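Local coordinates for protein cryptic loci regulator 2 (Schizosaccharomyces pombe 972h-, PDB 5IKJ) that acts upstream of histone deacetylases to promote transcriptional silencing, and is required for nucleosome positioning at heterochromatic loci and for silencing by the SHREC repressor complex, at residues A[462-472]-A[493-501]; A[389-397]-A[409-417]. All coordinates share one frame; numbering follows the deposited sequence.

Contact 1: residues A[462-472]-A[493-501]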
loop_
_atom_site.group_PDB
_atom_site.type_symbol
_atom_site.label_atom_id
_atom_site.label_comp_id
_atom_site.label_asym_id
_atom_site.label_seq_id
_atom_site.Cartn_x
_atom_site.Cartn_y
_atom_site.Cartn_z
ATOM N N ARG A 462 11.858 -3.786 9.225
ATOM C CA ARG A 462 12.650 -2.595 8.939
ATOM C C ARG A 462 13.784 -2.434 9.946
ATOM O O ARG A 462 14.935 -2.189 9.567
ATOM C CB ARG A 462 11.740 -1.367 8.936
ATOM C CG ARG A 462 12.432 -0.038 8.680
ATOM C CD ARG A 462 11.409 1.087 8.714
ATOM N NE ARG A 462 11.949 2.377 8.299
ATOM C CZ ARG A 462 11.237 3.500 8.251
ATOM N NH1 ARG A 462 9.954 3.492 8.595
ATOM N NH2 ARG A 462 11.802 4.633 7.862
ATOM N N LEU A 463 13.477 -2.568 11.238
ATOM C CA LEU A 463 14.502 -2.399 12.264
ATOM C C LEU A 463 15.429 -3.606 12.352
ATOM O O LEU A 463 16.613 -3.448 12.670
ATOM C CB LEU A 463 13.851 -2.132 13.621
ATOM C CG LEU A 463 13.158 -0.776 13.785
ATOM C CD1 LEU A 463 12.550 -0.651 15.174
ATOM C CD2 LEU A 463 14.118 0.382 13.527
ATOM N N GLN A 464 14.919 -4.811 12.082
ATOM C CA GLN A 464 15.795 -5.975 12.003
ATOM C C GLN A 464 16.896 -5.758 10.975
ATOM O O GLN A 464 18.052 -6.134 11.201
ATOM C CB GLN A 464 14.987 -7.224 11.648
ATOM C CG GLN A 464 14.027 -7.699 12.727
ATOM C CD GLN A 464 13.199 -8.889 12.275
ATOM O OE1 GLN A 464 13.285 -9.316 11.123
ATOM N NE2 GLN A 464 12.392 -9.429 13.181
ATOM N N MET A 465 16.555 -5.149 9.837
ATOM C CA MET A 465 17.541 -4.930 8.787
ATOM C C MET A 465 18.512 -3.819 9.164
ATOM O O MET A 465 19.718 -3.930 8.915
ATOM C CB MET A 465 16.832 -4.609 7.471
ATOM C CG MET A 465 16.071 -5.787 6.876
ATOM S SD MET A 465 17.144 -7.138 6.340
ATOM C CE MET A 465 18.139 -6.327 5.088
ATOM N N VAL A 466 18.009 -2.737 9.765
ATOM C CA VAL A 466 18.895 -1.680 10.244
ATOM C C VAL A 466 19.904 -2.244 11.233
ATOM O O VAL A 466 21.057 -1.797 11.282
ATOM C CB VAL A 466 18.075 -0.532 10.868
ATOM C CG1 VAL A 466 18.988 0.493 11.536
ATOM C CG2 VAL A 466 17.218 0.144 9.808
ATOM N N SER A 467 19.496 -3.228 12.036
ATOM C CA SER A 467 20.408 -3.821 13.006
ATOM C C SER A 467 21.489 -4.643 12.315
ATOM O O SER A 467 22.665 -4.574 12.690
ATOM C CB SER A 467 19.627 -4.682 13.999
ATOM O OG SER A 467 18.782 -3.885 14.810
ATOM N N LYS A 468 21.111 -5.426 11.302
ATOM C CA LYS A 468 22.091 -6.226 10.575
ATOM C C LYS A 468 23.078 -5.351 9.813
ATOM O O LYS A 468 24.243 -5.730 9.649
ATOM C CB LYS A 468 21.381 -7.171 9.605
ATOM C CG LYS A 468 20.457 -8.181 10.269
ATOM C CD LYS A 468 19.480 -8.792 9.270
ATOM C CE LYS A 468 20.194 -9.509 8.132
ATOM N NZ LYS A 468 19.236 -10.086 7.150
ATOM N N LEU A 469 22.638 -4.184 9.345
ATOM C CA LEU A 469 23.437 -3.345 8.462
ATOM C C LEU A 469 24.107 -2.178 9.176
ATOM O O LEU A 469 24.744 -1.353 8.515
ATOM C CB LEU A 469 22.562 -2.809 7.324
ATOM C CG LEU A 469 21.811 -3.857 6.499
ATOM C CD1 LEU A 469 20.984 -3.174 5.422
ATOM C CD2 LEU A 469 22.774 -4.863 5.886
ATOM N N SER A 470 23.984 -2.084 10.496
ATOM C CA SER A 470 24.634 -1.016 11.240
ATOM C C SER A 470 24.919 -1.501 12.653
ATOM O O SER A 470 24.455 -2.564 13.076
ATOM C CB SER A 470 23.775 0.252 11.271
ATOM O OG SER A 470 22.600 0.056 12.041
ATOM N N ASN A 471 25.698 -0.708 13.381
ATOM C CA ASN A 471 25.955 -0.968 14.796
ATOM C C ASN A 471 24.965 -0.204 15.669
ATOM O O ASN A 471 25.334 0.541 16.576
ATOM C CB ASN A 471 27.394 -0.602 15.141
ATOM C CG ASN A 471 28.408 -1.414 14.355
ATOM O OD1 ASN A 471 29.331 -0.863 13.757
ATOM N ND2 ASN A 471 28.234 -2.732 14.347
ATOM N N THR A 472 23.680 -0.396 15.379
ATOM C CA THR A 472 22.596 0.311 16.047
ATOM C C THR A 472 21.640 -0.700 16.663
ATOM O O THR A 472 21.263 -1.683 16.015
ATOM C CB THR A 472 21.860 1.227 15.064
ATOM O OG1 THR A 472 22.769 2.214 14.561
ATOM C CG2 THR A 472 20.687 1.926 15.741
ATOM N N GLY A 493 8.509 14.649 12.332
ATOM C CA GLY A 493 8.866 14.233 10.992
ATOM C C GLY A 493 9.190 12.753 10.964
ATOM O O GLY A 493 8.982 12.030 11.938
ATOM N N ARG A 494 9.699 12.323 9.816
ATOM C CA ARG A 494 10.103 10.936 9.652
ATOM C C ARG A 494 11.367 10.636 10.447
ATOM O O ARG A 494 12.223 11.500 10.650
ATOM C CB ARG A 494 10.363 10.617 8.183
ATOM C CG ARG A 494 9.132 10.577 7.295
ATOM C CD ARG A 494 9.522 10.240 5.860
ATOM N NE ARG A 494 10.353 9.040 5.797
ATOM C CZ ARG A 494 10.873 8.541 4.681
ATOM N NH1 ARG A 494 10.652 9.130 3.515
ATOM N NH2 ARG A 494 11.617 7.446 4.735
ATOM N N TRP A 495 11.473 9.390 10.896
ATOM C CA TRP A 495 12.739 8.830 11.342
ATOM C C TRP A 495 13.414 8.164 10.152
ATOM O O TRP A 495 12.778 7.401 9.418
ATOM C CB TRP A 495 12.518 7.818 12.468
ATOM C CG TRP A 495 13.755 7.086 12.904
ATOM C CD1 TRP A 495 14.601 7.433 13.918
ATOM C CD2 TRP A 495 14.278 5.873 12.344
ATOM N NE1 TRP A 495 15.617 6.513 14.022
ATOM C CE2 TRP A 495 15.443 5.547 13.068
ATOM C CE3 TRP A 495 13.877 5.035 11.300
ATOM C CZ2 TRP A 495 16.208 4.418 12.781
ATOM C CZ3 TRP A 495 14.639 3.914 11.017
ATOM C CH2 TRP A 495 15.790 3.616 11.754
ATOM N N TYR A 496 14.692 8.463 9.954
ATOM C CA TYR A 496 15.456 7.903 8.851
ATOM C C TYR A 496 16.517 6.948 9.379
ATOM O O TYR A 496 17.062 7.135 10.471
ATOM C CB TYR A 496 16.118 9.006 8.017
ATOM C CG TYR A 496 15.144 9.931 7.324
ATOM C CD1 TYR A 496 14.515 9.553 6.147
ATOM C CD2 TYR A 496 14.864 11.187 7.842
ATOM C CE1 TYR A 496 13.628 10.398 5.508
ATOM C CE2 TYR A 496 13.980 12.038 7.212
ATOM C CZ TYR A 496 13.365 11.638 6.045
ATOM O OH TYR A 496 12.481 12.481 5.410
ATOM N N GLU A 497 16.805 5.921 8.585
ATOM C CA GLU A 497 17.824 4.956 8.956
ATOM C C GLU A 497 19.142 5.691 9.208
ATOM O O GLU A 497 19.394 6.746 8.619
ATOM C CB GLU A 497 17.989 3.899 7.860
ATOM C CG GLU A 497 16.785 2.967 7.692
ATOM C CD GLU A 497 15.594 3.647 7.043
ATOM O OE1 GLU A 497 15.748 4.790 6.561
ATOM O OE2 GLU A 497 14.504 3.041 7.013
ATOM N N PRO A 498 19.996 5.164 10.090
ATOM C CA PRO A 498 21.163 5.953 10.525
ATOM C C PRO A 498 22.119 6.307 9.398
ATOM O O PRO A 498 22.804 7.334 9.485
ATOM C CB PRO A 498 21.825 5.050 11.575
ATOM C CG PRO A 498 21.363 3.672 11.250
ATOM C CD PRO A 498 19.988 3.813 10.673
ATOM N N TRP A 499 22.186 5.497 8.342
ATOM C CA TRP A 499 23.032 5.813 7.196
ATOM C C TRP A 499 22.358 6.756 6.210
ATOM O O TRP A 499 23.025 7.249 5.294
ATOM C CB TRP A 499 23.427 4.530 6.462
ATOM C CG TRP A 499 22.255 3.794 5.872
ATOM C CD1 TRP A 499 21.594 4.095 4.714
ATOM C CD2 TRP A 499 21.605 2.639 6.414
ATOM N NE1 TRP A 499 20.575 3.200 4.503
ATOM C CE2 TRP A 499 20.560 2.294 5.532
ATOM C CE3 TRP A 499 21.806 1.861 7.558
ATOM C CZ2 TRP A 499 19.720 1.206 5.758
ATOM C CZ3 TRP A 499 20.970 0.781 7.782
ATOM C CH2 TRP A 499 19.940 0.464 6.887
ATOM N N PHE A 500 21.062 7.022 6.382
ATOM C CA PHE A 500 20.290 7.708 5.353
ATOM C C PHE A 500 20.750 9.146 5.149
ATOM O O PHE A 500 20.642 9.673 4.036
ATOM C CB PHE A 500 18.807 7.673 5.719
ATOM C CG PHE A 500 17.890 8.042 4.589
ATOM C CD1 PHE A 500 17.525 7.100 3.641
ATOM C CD2 PHE A 500 17.384 9.325 4.479
ATOM C CE1 PHE A 500 16.679 7.435 2.602
ATOM C CE2 PHE A 500 16.537 9.664 3.443
ATOM C CZ PHE A 500 16.183 8.718 2.505
ATOM N N VAL A 501 21.258 9.798 6.194
ATOM C CA VAL A 501 21.575 11.222 6.134
ATOM C C VAL A 501 22.875 11.465 6.889
ATOM O O VAL A 501 22.904 11.375 8.123
ATOM C CB VAL A 501 20.457 12.097 6.718
ATOM C CG1 VAL A 501 20.677 13.553 6.334
ATOM C CG2 VAL A 501 19.093 11.615 6.256
HETATM O O HOH W 1 10.221 6.898 7.992
#

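Contact 2: residues A[389-397]-A[409-417]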
loop_
_atom_site.group_PDB
_atom_site.type_symbol
_atom_site.label_atom_id
_atom_site.label_comp_id
_atom_site.label_asym_id
_atom_site.label_seq_id
_atom_site.Cartn_x
_atom_site.Cartn_y
_atom_site.Cartn_z
ATOM N N LEU A 389 3.984 10.078 5.744
ATOM C CA LEU A 389 3.962 9.244 6.937
ATOM C C LEU A 389 2.855 8.209 6.827
ATOM O O LEU A 389 1.801 8.458 6.237
ATOM C CB LEU A 389 3.771 10.079 8.208
ATOM C CG LEU A 389 5.019 10.817 8.695
ATOM C CD1 LEU A 389 4.653 11.818 9.777
ATOM C CD2 LEU A 389 6.064 9.834 9.210
ATOM N N TRP A 390 3.111 7.041 7.411
ATOM C CA TRP A 390 2.220 5.899 7.296
ATOM C C TRP A 390 1.970 5.268 8.659
ATOM O O TRP A 390 2.684 5.518 9.634
ATOM C CB TRP A 390 2.801 4.812 6.384
ATOM C CG TRP A 390 3.004 5.176 4.936
ATOM C CD1 TRP A 390 4.145 5.679 4.366
ATOM C CD2 TRP A 390 2.059 5.024 3.867
ATOM N NE1 TRP A 390 3.960 5.858 3.017
ATOM C CE2 TRP A 390 2.690 5.466 2.685
ATOM C CE3 TRP A 390 0.742 4.563 3.795
ATOM C CZ2 TRP A 390 2.045 5.462 1.448
ATOM C CZ3 TRP A 390 0.103 4.563 2.565
ATOM C CH2 TRP A 390 0.756 5.008 1.409
ATOM N N ILE A 391 0.940 4.424 8.702
ATOM C CA ILE A 391 0.845 3.419 9.750
ATOM C C ILE A 391 1.940 2.382 9.524
ATOM O O ILE A 391 2.314 2.080 8.382
ATOM C CB ILE A 391 -0.549 2.765 9.769
ATOM C CG1 ILE A 391 -0.848 2.086 8.426
ATOM C CG2 ILE A 391 -1.616 3.807 10.098
ATOM C CD1 ILE A 391 -2.143 1.290 8.399
ATOM N N ASN A 392 2.470 1.837 10.618
ATOM C CA ASN A 392 3.583 0.886 10.606
ATOM C C ASN A 392 4.902 1.597 10.343
ATOM O O ASN A 392 5.935 0.932 10.155
ATOM C CB ASN A 392 3.383 -0.220 9.563
ATOM C CG ASN A 392 4.195 -1.464 9.863
ATOM O OD1 ASN A 392 4.260 -1.916 11.006
ATOM N ND2 ASN A 392 4.822 -2.024 8.833
ATOM N N ASP A 393 4.905 2.926 10.327
ATOM C CA ASP A 393 6.079 3.727 10.020
ATOM C C ASP A 393 6.780 4.146 11.311
ATOM O O ASP A 393 6.293 3.911 12.419
ATOM C CB ASP A 393 5.664 4.951 9.196
ATOM C CG ASP A 393 6.841 5.682 8.586
ATOM O OD1 ASP A 393 7.950 5.106 8.527
ATOM O OD2 ASP A 393 6.654 6.840 8.161
ATOM N N LEU A 394 7.949 4.768 11.156
ATOM C CA LEU A 394 8.729 5.285 12.273
ATOM C C LEU A 394 8.823 6.798 12.148
ATOM O O LEU A 394 9.217 7.311 11.095
ATOM C CB LEU A 394 10.130 4.665 12.298
ATOM C CG LEU A 394 10.178 3.142 12.155
ATOM C CD1 LEU A 394 11.612 2.658 12.015
ATOM C CD2 LEU A 394 9.495 2.467 13.338
ATOM N N CYS A 395 8.465 7.510 13.218
ATOM C CA CYS A 395 8.441 8.965 13.195
ATOM C C CYS A 395 9.044 9.520 14.478
ATOM O O CYS A 395 9.014 8.879 15.531
ATOM C CB CYS A 395 7.010 9.499 13.027
ATOM S SG CYS A 395 5.962 9.292 14.491
ATOM N N VAL A 396 9.592 10.727 14.370
ATOM C CA VAL A 396 10.135 11.458 15.508
ATOM C C VAL A 396 9.016 12.276 16.135
ATOM O O VAL A 396 8.172 12.842 15.431
ATOM C CB VAL A 396 11.306 12.358 15.066
ATOM C CG1 VAL A 396 11.858 13.154 16.243
ATOM C CG2 VAL A 396 12.408 11.528 14.421
ATOM N N ILE A 397 9.005 12.345 17.468
ATOM C CA ILE A 397 8.002 13.105 18.200
ATOM C C ILE A 397 8.700 13.975 19.235
ATOM O O ILE A 397 9.819 13.694 19.669
ATOM C CB ILE A 397 6.953 12.200 18.886
ATOM C CG1 ILE A 397 7.607 11.340 19.976
ATOM C CG2 ILE A 397 6.250 11.331 17.849
ATOM C CD1 ILE A 397 6.628 10.512 20.780
ATOM N N THR A 409 13.216 8.612 24.179
ATOM C CA THR A 409 12.473 8.188 22.998
ATOM C C THR A 409 13.134 8.739 21.741
ATOM O O THR A 409 13.261 9.957 21.577
ATOM C CB THR A 409 11.022 8.659 23.089
ATOM O OG1 THR A 409 10.392 8.063 24.228
ATOM C CG2 THR A 409 10.246 8.275 21.833
ATOM N N SER A 410 13.549 7.839 20.851
ATOM C CA SER A 410 14.108 8.233 19.564
ATOM C C SER A 410 13.037 8.334 18.485
ATOM O O SER A 410 13.090 9.237 17.644
ATOM C CB SER A 410 15.185 7.236 19.131
ATOM O OG SER A 410 16.205 7.129 20.110
ATOM N N PHE A 411 12.064 7.424 18.494
ATOM C CA PHE A 411 11.002 7.438 17.498
ATOM C C PHE A 411 9.793 6.691 18.039
ATOM O O PHE A 411 9.901 5.882 18.966
ATOM C CB PHE A 411 11.464 6.813 16.177
ATOM C CG PHE A 411 11.978 5.405 16.317
ATOM C CD1 PHE A 411 11.100 4.338 16.429
ATOM C CD2 PHE A 411 13.337 5.149 16.323
ATOM C CE1 PHE A 411 11.571 3.045 16.553
ATOM C CE2 PHE A 411 13.813 3.857 16.446
ATOM C CZ PHE A 411 12.928 2.804 16.561
ATOM N N MET A 412 8.639 6.977 17.444
ATOM C CA MET A 412 7.426 6.199 17.659
ATOM C C MET A 412 7.263 5.211 16.514
ATOM O O MET A 412 7.403 5.582 15.343
ATOM C CB MET A 412 6.190 7.098 17.748
ATOM C CG MET A 412 4.858 6.339 17.642
ATOM S SD MET A 412 3.401 7.395 17.625
ATOM C CE MET A 412 3.330 7.919 19.336
ATOM N N TYR A 413 6.967 3.961 16.855
ATOM C CA TYR A 413 6.589 2.945 15.874
ATOM C C TYR A 413 5.071 3.001 15.741
ATOM O O TYR A 413 4.340 2.514 16.605
ATOM C CB TYR A 413 7.089 1.575 16.316
ATOM C CG TYR A 413 6.688 0.414 15.432
ATOM C CD1 TYR A 413 6.347 0.600 14.098
ATOM C CD2 TYR A 413 6.650 -0.877 15.943
ATOM C CE1 TYR A 413 5.982 -0.471 13.299
ATOM C CE2 TYR A 413 6.286 -1.949 15.157
ATOM C CZ TYR A 413 5.953 -1.743 13.835
ATOM O OH TYR A 413 5.590 -2.817 13.052
ATOM N N ILE A 414 4.597 3.601 14.649
ATOM C CA ILE A 414 3.194 3.980 14.539
ATOM C C ILE A 414 2.332 2.738 14.365
ATOM O O ILE A 414 2.587 1.896 13.494
ATOM C CB ILE A 414 2.996 4.963 13.375
ATOM C CG1 ILE A 414 3.818 6.235 13.606
ATOM C CG2 ILE A 414 1.519 5.317 13.212
ATOM C CD1 ILE A 414 3.893 7.145 12.395
ATOM N N SER A 415 1.297 2.626 15.196
ATOM C CA SER A 415 0.317 1.553 15.094
ATOM C C SER A 415 -0.965 1.982 14.404
ATOM O O SER A 415 -1.589 1.166 13.716
ATOM C CB SER A 415 -0.034 1.025 16.490
ATOM O OG SER A 415 1.067 0.355 17.078
ATOM N N ASP A 416 -1.369 3.238 14.568
ATOM C CA ASP A 416 -2.683 3.681 14.129
ATOM C C ASP A 416 -2.656 5.192 13.964
ATOM O O ASP A 416 -2.022 5.896 14.755
ATOM C CB ASP A 416 -3.761 3.271 15.143
ATOM C CG ASP A 416 -5.134 3.139 14.518
ATOM O OD1 ASP A 416 -5.387 3.787 13.482
ATOM O OD2 ASP A 416 -5.966 2.382 15.065
ATOM N N ILE A 417 -3.337 5.677 12.929
ATOM C CA ILE A 417 -3.506 7.104 12.681
ATOM C C ILE A 417 -4.995 7.348 12.491
ATOM O O ILE A 417 -5.618 6.740 11.613
ATOM C CB ILE A 417 -2.712 7.578 11.451
ATOM C CG1 ILE A 417 -1.209 7.435 11.708
ATOM C CG2 ILE A 417 -3.063 9.026 11.104
ATOM C CD1 ILE A 417 -0.347 7.676 10.485
#

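Contact 1: residues A[462-472]-A[493-501]
The guanidinium of R462 lays one face over the indole edge of W495, whose CE3 is 4.0 Å from R462 NH2, while its own edge is given to the carboxylate of E497 and to a water. In turn, V466 CG2 also reaches the edge of the W495 indole, and the backbone N of E497 lies over one face of that ring, toward its rim. W499 carries E497 CB over one face and receives V466 CG2 and L469 CB obliquely.

The salt bridge is side-on, with both donors converging on one oxygen. R462 NE meets E497 OE2 at 2.9 Å. R462 NH2 lies 3.2 Å from E497 OE2, on the same face of the carboxylate, whose plane is turned 32° from the guanidinium. R462 spans the gap because its chain is extended from CG to NE, with CG anti to the backbone N (chi1 179°). The third nitrogen, NH1, turns to D393. The water joins R462 NH2 to R494 NE and W495 O, which may ease the approach of the two guanidinium groups; R494 is also paired with E246. A leucine in place of R462 would probably leave the E497 carboxylate without its cation and strip D393 of a partner as well.

Away from the charged group, further along the helix, the contact is apolar. V466 divides its branches: CG1 abuts P498 CD at 3.6 Å, and CG2 packs on E497 CG, also at 3.6 Å. L469 CB lies 4.0 Å from W499 CZ3, at the margin near helix 278-285.

The whole illustrates a helix, 461-469, packed on the loop that leaves a sheet strand, here with a type I turn from E497 to F500 supplying the proline and the second tryptophan.

Contact 2: residues A[389-397]-A[409-417]
Strands 394-397 and 411-417 run antiparallel, their axes 4.4 Å apart at closest approach and their directions 138° apart, with C395 and M412 as the hydrogen-bonded pair and L394 and Y413 as the non-hydrogen-bonded one. C395 and M412 exchange two backbone bonds; beyond them I414 N donates to D393 O, and N392 N to I414 O.

On the face carrying L394, the methyl CD2 of that leucine touches two rings, 3.7 Å from Y413 CD1 and 3.9 Å from F411 CE1. Y413 runs alongside N392, and its hydroxyl OH donates to N392 OD1 at 2.6 Å, with the amide and ring planes 50° apart. CG of N392 is anti to the backbone N (chi1 -158°), which carries the amide across to the hydroxyl; its ND2 is held by T235 and by an acidic side chain of another protein's chain.

On the other face C395 SG lies against I414 CD1 at 3.6 Å. I414 CD1 also approaches W390 O, at 3.4 Å, so the isoleucine packs against both the strand residue C395 and the backbone of the turn. I391 CG2 extends the apolar seam to I417 CG1 at 4.0 Å.

The example is an antiparallel strand pair entered through a type II turn, W390 to D393, with N392 in the left-handed third position, a strongly twisted pairing consistent with the small, curled beta fold of SH3-like domains, to which this region probably belongs.

Both contacts are largely buried, yet contact 2 belongs to the sheet itself while contact 1 packs a helix and a loop beside it. Both reach the same sheet, in which strand 394-397 is flanked by 411-419 and by 491-494, and G493 O probably accepts from V396 N. A direct salt bridge, R462 NH1 to D393 OD1 at 2.6 Å, ties the helix of contact 1 to the turn of contact 2. Their chemistry follows their place: contact 2 relies on backbone bonds, aliphatic and aromatic packing, and one tyrosine-asparagine bond, contact 1 on charge, water and tryptophan rings, with its outer side partly exposed. Contact 2 is also the one that reaches another protein's chain.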